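Local coordinates for protein peptidase, zinc-dependent (Methanocorpusculum labreanum, PDB 3LMC) that probably acts as a zinc-dependent metallopeptidase of family M54, and binds a zinc ion and, at a separate four-cysteine site, an iron ion, at residues Arg17-Ser20 with Glu21-Ala25; Ser137-Ile140 with Asp141-Lys145. All blocks are in the same frame, centred on the assembly; numbering follows the deposited sequence.

Interaction 1: Arg17-Ser20 with Glu21-Ala25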
ATOM      1  N   ARG A  17      -8.481 -10.432  -3.992  1.00 19.72           N
ATOM      2  CA  ARG A  17      -9.793 -10.218  -3.409  1.00 26.24           C
ATOM      3  C   ARG A  17      -9.755 -10.242  -1.873  1.00 25.08           C
ATOM      4  O   ARG A  17     -10.222  -9.300  -1.235  1.00 23.13           O
ATOM      5  CB  ARG A  17     -10.787 -11.229  -3.968  1.00 31.07           C
ATOM      6  CG  ARG A  17     -12.185 -11.092  -3.427  1.00 40.03           C
ATOM      7  CD  ARG A  17     -13.058 -12.184  -4.010  1.00 47.77           C
ATOM      8  NE  ARG A  17     -14.411 -12.164  -3.472  1.00 54.09           N
ATOM      9  CZ  ARG A  17     -15.348 -13.043  -3.804  1.00 57.38           C
ATOM     10  NH1 ARG A  17     -15.069 -14.005  -4.676  1.00 54.65           N
ATOM     11  NH2 ARG A  17     -16.561 -12.961  -3.268  1.00 59.47           N
ATOM     12  N   PRO A  18      -9.177 -11.303  -1.274  1.00 23.59           N
ATOM     13  CA  PRO A  18      -9.094 -11.345   0.193  1.00 24.98           C
ATOM     14  C   PRO A  18      -8.384 -10.124   0.768  1.00 23.17           C
ATOM     15  O   PRO A  18      -8.846  -9.547   1.749  1.00 25.49           O
ATOM     16  CB  PRO A  18      -8.263 -12.613   0.477  1.00 25.26           C
ATOM     17  CG  PRO A  18      -8.373 -13.424  -0.738  1.00 25.57           C
ATOM     18  CD  PRO A  18      -8.517 -12.467  -1.892  1.00 22.15           C
ATOM     19  N   VAL A  19      -7.265  -9.734   0.170  1.00 19.28           N
ATOM     20  CA  VAL A  19      -6.560  -8.546   0.639  1.00 16.01           C
ATOM     21  C   VAL A  19      -7.448  -7.295   0.581  1.00 18.07           C
ATOM     22  O   VAL A  19      -7.538  -6.518   1.538  1.00 16.37           O
ATOM     23  CB  VAL A  19      -5.273  -8.303  -0.154  1.00 13.36           C
ATOM     24  CG1 VAL A  19      -4.732  -6.890   0.141  1.00 17.37           C
ATOM     25  CG2 VAL A  19      -4.246  -9.374   0.204  1.00 10.30           C
ATOM     26  N   SER A  20      -8.108  -7.105  -0.553  1.00 17.21           N
ATOM     27  CA  SER A  20      -9.081  -6.033  -0.702  1.00 13.00           C
ATOM     28  C   SER A  20     -10.139  -6.061   0.420  1.00 17.25           C
ATOM     29  O   SER A  20     -10.479  -5.028   0.988  1.00 19.82           O
ATOM     30  CB  SER A  20      -9.781  -6.189  -2.051  1.00 22.00           C
ATOM     31  OG  SER A  20     -10.766  -5.191  -2.208  1.00 39.27           O
ATOM     32  N   GLU A  21     -10.667  -7.242   0.729  1.00 15.04           N
ATOM     33  CA  GLU A  21     -11.794  -7.345   1.666  1.00 21.58           C
ATOM     34  C   GLU A  21     -11.377  -7.114   3.109  1.00 18.94           C
ATOM     35  O   GLU A  21     -12.107  -6.481   3.865  1.00 20.09           O
ATOM     36  CB  GLU A  21     -12.519  -8.695   1.502  1.00 18.96           C
ATOM     37  CG  GLU A  21     -13.214  -8.803   0.146  1.00 29.95           C
ATOM     38  CD  GLU A  21     -13.678 -10.201  -0.182  1.00 38.94           C
ATOM     39  OE1 GLU A  21     -13.588 -11.086   0.700  1.00 43.40           O
ATOM     40  OE2 GLU A  21     -14.142 -10.411  -1.325  1.00 40.08           O
ATOM     41  N   GLU A  22     -10.196  -7.610   3.477  1.00 18.77           N
ATOM     42  CA  GLU A  22      -9.649  -7.403   4.820  1.00 17.93           C
ATOM     43  C   GLU A  22      -9.122  -5.976   5.030  1.00 21.21           C
ATOM     44  O   GLU A  22      -9.169  -5.445   6.144  1.00 21.07           O
ATOM     45  CB  GLU A  22      -8.522  -8.395   5.081  1.00 16.37           C
ATOM     46  CG  GLU A  22      -8.919  -9.844   4.936  1.00 15.08           C
ATOM     47  CD  GLU A  22      -7.998 -10.777   5.718  1.00 21.17           C
ATOM     48  OE1 GLU A  22      -7.125 -10.279   6.463  1.00 22.49           O
ATOM     49  OE2 GLU A  22      -8.168 -12.003   5.607  1.00 21.04           O
ATOM     50  N   LEU A  23      -8.597  -5.366   3.968  1.00 16.26           N
ATOM     51  CA  LEU A  23      -8.191  -3.978   4.045  1.00 15.82           C
ATOM     52  C   LEU A  23      -9.446  -3.181   4.320  1.00 19.90           C
ATOM     53  O   LEU A  23      -9.460  -2.304   5.179  1.00 19.54           O
ATOM     54  CB  LEU A  23      -7.543  -3.501   2.744  1.00 19.40           C
ATOM     55  CG  LEU A  23      -6.040  -3.731   2.554  1.00 21.70           C
ATOM     56  CD1 LEU A  23      -5.567  -3.147   1.220  1.00 20.34           C
ATOM     57  CD2 LEU A  23      -5.275  -3.106   3.721  1.00 25.06           C
ATOM     58  N   SER A  24     -10.516  -3.491   3.598  1.00 18.85           N
ATOM     59  CA  SER A  24     -11.764  -2.761   3.794  1.00 18.77           C
ATOM     60  C   SER A  24     -12.317  -2.937   5.217  1.00 19.62           C
ATOM     61  O   SER A  24     -12.830  -1.989   5.797  1.00 21.44           O
ATOM     62  CB  SER A  24     -12.808  -3.193   2.771  1.00 26.87           C
ATOM     63  OG  SER A  24     -14.068  -2.643   3.101  1.00 38.11           O
ATOM     64  N   ALA A  25     -12.216  -4.143   5.775  1.00 22.12           N
ATOM     65  CA  ALA A  25     -12.743  -4.398   7.118  1.00 21.70           C
ATOM     66  C   ALA A  25     -11.947  -3.684   8.193  1.00 19.17           C
ATOM     67  O   ALA A  25     -12.518  -3.082   9.083  1.00 21.78           O
ATOM     68  CB  ALA A  25     -12.805  -5.892   7.417  1.00 17.19           C
TER

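Interaction 2: Ser137-Ile140 with Asp141-Lys145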
ATOM      1  N   SER A 137      -2.140 -17.611   3.211  1.00 20.22           N
ATOM      2  CA  SER A 137      -2.756 -16.908   4.338  1.00 24.80           C
ATOM      3  C   SER A 137      -1.774 -15.974   5.035  1.00 21.66           C
ATOM      4  O   SER A 137      -2.123 -14.848   5.380  1.00 16.69           O
ATOM      5  CB  SER A 137      -3.372 -17.892   5.330  1.00 28.29           C
ATOM      6  OG  SER A 137      -4.310 -18.724   4.666  1.00 33.26           O
ATOM      7  N   ALA A 138      -0.545 -16.435   5.246  1.00 21.44           N
ATOM      8  CA  ALA A 138       0.480 -15.573   5.828  1.00 22.71           C
ATOM      9  C   ALA A 138       0.698 -14.345   4.954  1.00 20.55           C
ATOM     10  O   ALA A 138       0.800 -13.240   5.465  1.00 18.68           O
ATOM     11  CB  ALA A 138       1.798 -16.315   6.021  1.00 15.41           C
ATOM     12  N   LEU A 139       0.771 -14.539   3.640  1.00 14.36           N
ATOM     13  CA  LEU A 139       1.068 -13.413   2.762  1.00 19.16           C
ATOM     14  C   LEU A 139      -0.066 -12.385   2.755  1.00 20.86           C
ATOM     15  O   LEU A 139       0.195 -11.181   2.729  1.00 20.97           O
ATOM     16  CB  LEU A 139       1.376 -13.862   1.333  1.00 15.31           C
ATOM     17  CG  LEU A 139       1.803 -12.700   0.418  1.00 16.23           C
ATOM     18  CD1 LEU A 139       2.912 -11.844   1.064  1.00 10.11           C
ATOM     19  CD2 LEU A 139       2.236 -13.197  -0.983  1.00 16.61           C
ATOM     20  N   ILE A 140      -1.314 -12.863   2.756  1.00 17.61           N
ATOM     21  CA  ILE A 140      -2.487 -11.989   2.888  1.00 16.18           C
ATOM     22  C   ILE A 140      -2.410 -11.208   4.207  1.00 17.66           C
ATOM     23  O   ILE A 140      -2.569  -9.981   4.236  1.00 21.13           O
ATOM     24  CB  ILE A 140      -3.802 -12.813   2.855  1.00 17.39           C
ATOM     25  CG1 ILE A 140      -4.011 -13.457   1.480  1.00 18.05           C
ATOM     26  CG2 ILE A 140      -5.015 -11.927   3.231  1.00 13.82           C
ATOM     27  CD1 ILE A 140      -5.109 -14.531   1.451  1.00 18.79           C
ATOM     28  N   ASP A 141      -2.147 -11.917   5.302  1.00 14.16           N
ATOM     29  CA  ASP A 141      -2.009 -11.266   6.606  1.00 14.02           C
ATOM     30  C   ASP A 141      -1.035 -10.109   6.520  1.00 19.97           C
ATOM     31  O   ASP A 141      -1.315  -9.014   7.008  1.00 20.48           O
ATOM     32  CB  ASP A 141      -1.454 -12.216   7.660  1.00 16.47           C
ATOM     33  CG  ASP A 141      -2.431 -13.293   8.061  1.00 24.96           C
ATOM     34  OD1 ASP A 141      -3.642 -13.144   7.806  1.00 20.21           O
ATOM     35  OD2 ASP A 141      -1.967 -14.296   8.640  1.00 29.10           O
ATOM     36  N   ARG A 142       0.136 -10.375   5.952  1.00 14.00           N
ATOM     37  CA  ARG A 142       1.208  -9.386   5.938  1.00 18.32           C
ATOM     38  C   ARG A 142       0.889  -8.184   5.060  1.00 15.51           C
ATOM     39  O   ARG A 142       1.065  -7.037   5.492  1.00 18.10           O
ATOM     40  CB  ARG A 142       2.520 -10.042   5.520  1.00 14.27           C
ATOM     41  CG  ARG A 142       3.007 -11.045   6.548  1.00 13.75           C
ATOM     42  CD  ARG A 142       4.136 -11.925   5.976  1.00 20.77           C
ATOM     43  NE  ARG A 142       4.679 -12.791   7.011  1.00 21.65           N
ATOM     44  CZ  ARG A 142       5.154 -14.017   6.792  1.00 23.79           C
ATOM     45  NH1 ARG A 142       5.158 -14.532   5.565  1.00 16.45           N
ATOM     46  NH2 ARG A 142       5.611 -14.734   7.813  1.00 22.35           N
ATOM     47  N   ILE A 143       0.386  -8.434   3.852  1.00 12.13           N
ATOM     48  CA  ILE A 143       0.026  -7.331   2.951  1.00 17.54           C
ATOM     49  C   ILE A 143      -1.077  -6.454   3.523  1.00 14.37           C
ATOM     50  O   ILE A 143      -1.071  -5.244   3.342  1.00 16.20           O
ATOM     51  CB  ILE A 143      -0.451  -7.825   1.582  1.00 17.85           C
ATOM     52  CG1 ILE A 143       0.644  -8.659   0.913  1.00 19.80           C
ATOM     53  CG2 ILE A 143      -0.858  -6.628   0.692  1.00 14.68           C
ATOM     54  CD1 ILE A 143       0.258  -9.183  -0.461  1.00 16.59           C
ATOM     55  N   VAL A 144      -2.046  -7.071   4.191  1.00 18.21           N
ATOM     56  CA  VAL A 144      -3.142  -6.323   4.777  1.00 14.90           C
ATOM     57  C   VAL A 144      -2.618  -5.397   5.863  1.00 19.00           C
ATOM     58  O   VAL A 144      -2.992  -4.227   5.933  1.00 15.20           O
ATOM     59  CB  VAL A 144      -4.156  -7.263   5.431  1.00 16.33           C
ATOM     60  CG1 VAL A 144      -5.137  -6.460   6.307  1.00 16.59           C
ATOM     61  CG2 VAL A 144      -4.883  -8.087   4.369  1.00 14.41           C
ATOM     62  N   LYS A 145      -1.760  -5.944   6.721  1.00 16.32           N
ATOM     63  CA  LYS A 145      -1.228  -5.217   7.858  1.00 14.45           C
ATOM     64  C   LYS A 145      -0.335  -4.046   7.445  1.00 17.63           C
ATOM     65  O   LYS A 145      -0.408  -2.960   8.022  1.00 19.05           O
ATOM     66  CB  LYS A 145      -0.427  -6.170   8.729  1.00 11.65           C
ATOM     67  CG  LYS A 145      -1.251  -7.170   9.530  1.00 16.67           C
ATOM     68  CD  LYS A 145      -0.295  -8.213  10.114  1.00 17.90           C
ATOM     69  CE  LYS A 145      -1.004  -9.186  11.015  1.00 23.54           C
ATOM     70  NZ  LYS A 145       0.019  -9.986  11.749  1.00 18.76           N
TER

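Interaction 1: Arg17-Ser20 with Glu21-Ala25
Val19 and Leu23 lie side by side on the inner face of helix 16-27 and point the same way. Val19 CG1 meets Leu23 CD1 at 4.0 Å, one turn further on. CG1 is anti to the backbone N (chi1 167°), which places this methyl beside the carbonyl carbon, on the side from which Leu23 comes. Leu23 CG also lies 3.3 Å from Val19 O. Both side chains are buried against Leu5 of strand 3-7, and Val19 also touches Ile143 of helix 136-154. Ser20 is buried too and packs on Val31 and Arg33 of strand 31-34.

The outer side is looser and polar. Arg17 and Glu21 form a salt bridge here, with NE of Arg17 2.8 Å from OE2 of Glu21. The bond uses the edge of the guanidinium and the syn side of the carboxylate, and it is somewhat bent, with an N-H...O angle of 148°. The two flat groups stand nearly perpendicular, at 81°, and one oxygen meets one N-H. Both residues are exposed. Glu22, one step round, sends OE1 to Lys181 instead.

Four successive i to i+4 backbone bonds link the two segments, from Glu21 N to Arg17 O through to Ser24 N to Ser20 O. The result is an amphipathic alpha helix with an i to i+4 salt bridge outside and an apolar pair inside. It is the crossover helix of a beta-alpha-beta unit, joining parallel strands 3-7 and 31-34.

Interaction 2: Ser137-Ile140 with Asp141-Lys145
Ala138 CB sits over one face of the Arg142 guanidinium, offset toward its rim and 3.8 Å from Arg142 NH1. The arginine chain is extended from CG to NE and runs back along the helix to reach this methyl. Its polar end is satisfied elsewhere: NH2 makes a salt bridge to Asp177, and NH1 a hydrogen bond to Asn127 OD1.

The carbonyls of residues 137 to 140 each accept the N-H four residues on. The bond from Ile143 N to Leu139 O is 3.0 Å and nearly straight, at 170°. Asp141 N donates to Ser137 O at 2.9 Å. Asp141 OD1 forms a salt bridge with Lys181 NZ. A leucine in place of Asp141 would probably leave Lys181 without this carboxylate partner.

Two apolar pairs complete the turn. Leu139 CD1 meets Ile143 CG1 at 3.9 Å, and Ile140 CG2 meets Val144 CG2 at 4.0 Å. Ile140, Ile143 and Val144 lie on the side of helix 136-154 that faces helix 16-27, where Ile140 touches Pro18. Leu139 turns to Leu15 and Leu125 in loops. Elsewhere on the helix, Arg142 packs on Leu173 of helix 173-178.

From the N terminus, strand 3-7 leads into helix 16-27, where interaction 1 is made. The chain then goes through strand 31-34 and much of the fold before helix 136-154, which carries interaction 2. The two are in series and neither nest nor cross. Each is local to its helix and closes no long loop. Their centres are 10 Å apart, and the helices touch directly: Glu22 CB is 3.7 Å from Val144 CG2, and Leu23 CD2 is 3.4 Å from Val144 O. Lys181 pairs with Glu22 and with Asp141. Further along helix 136-154, His149 and His153 of the HExxH motif bind zinc.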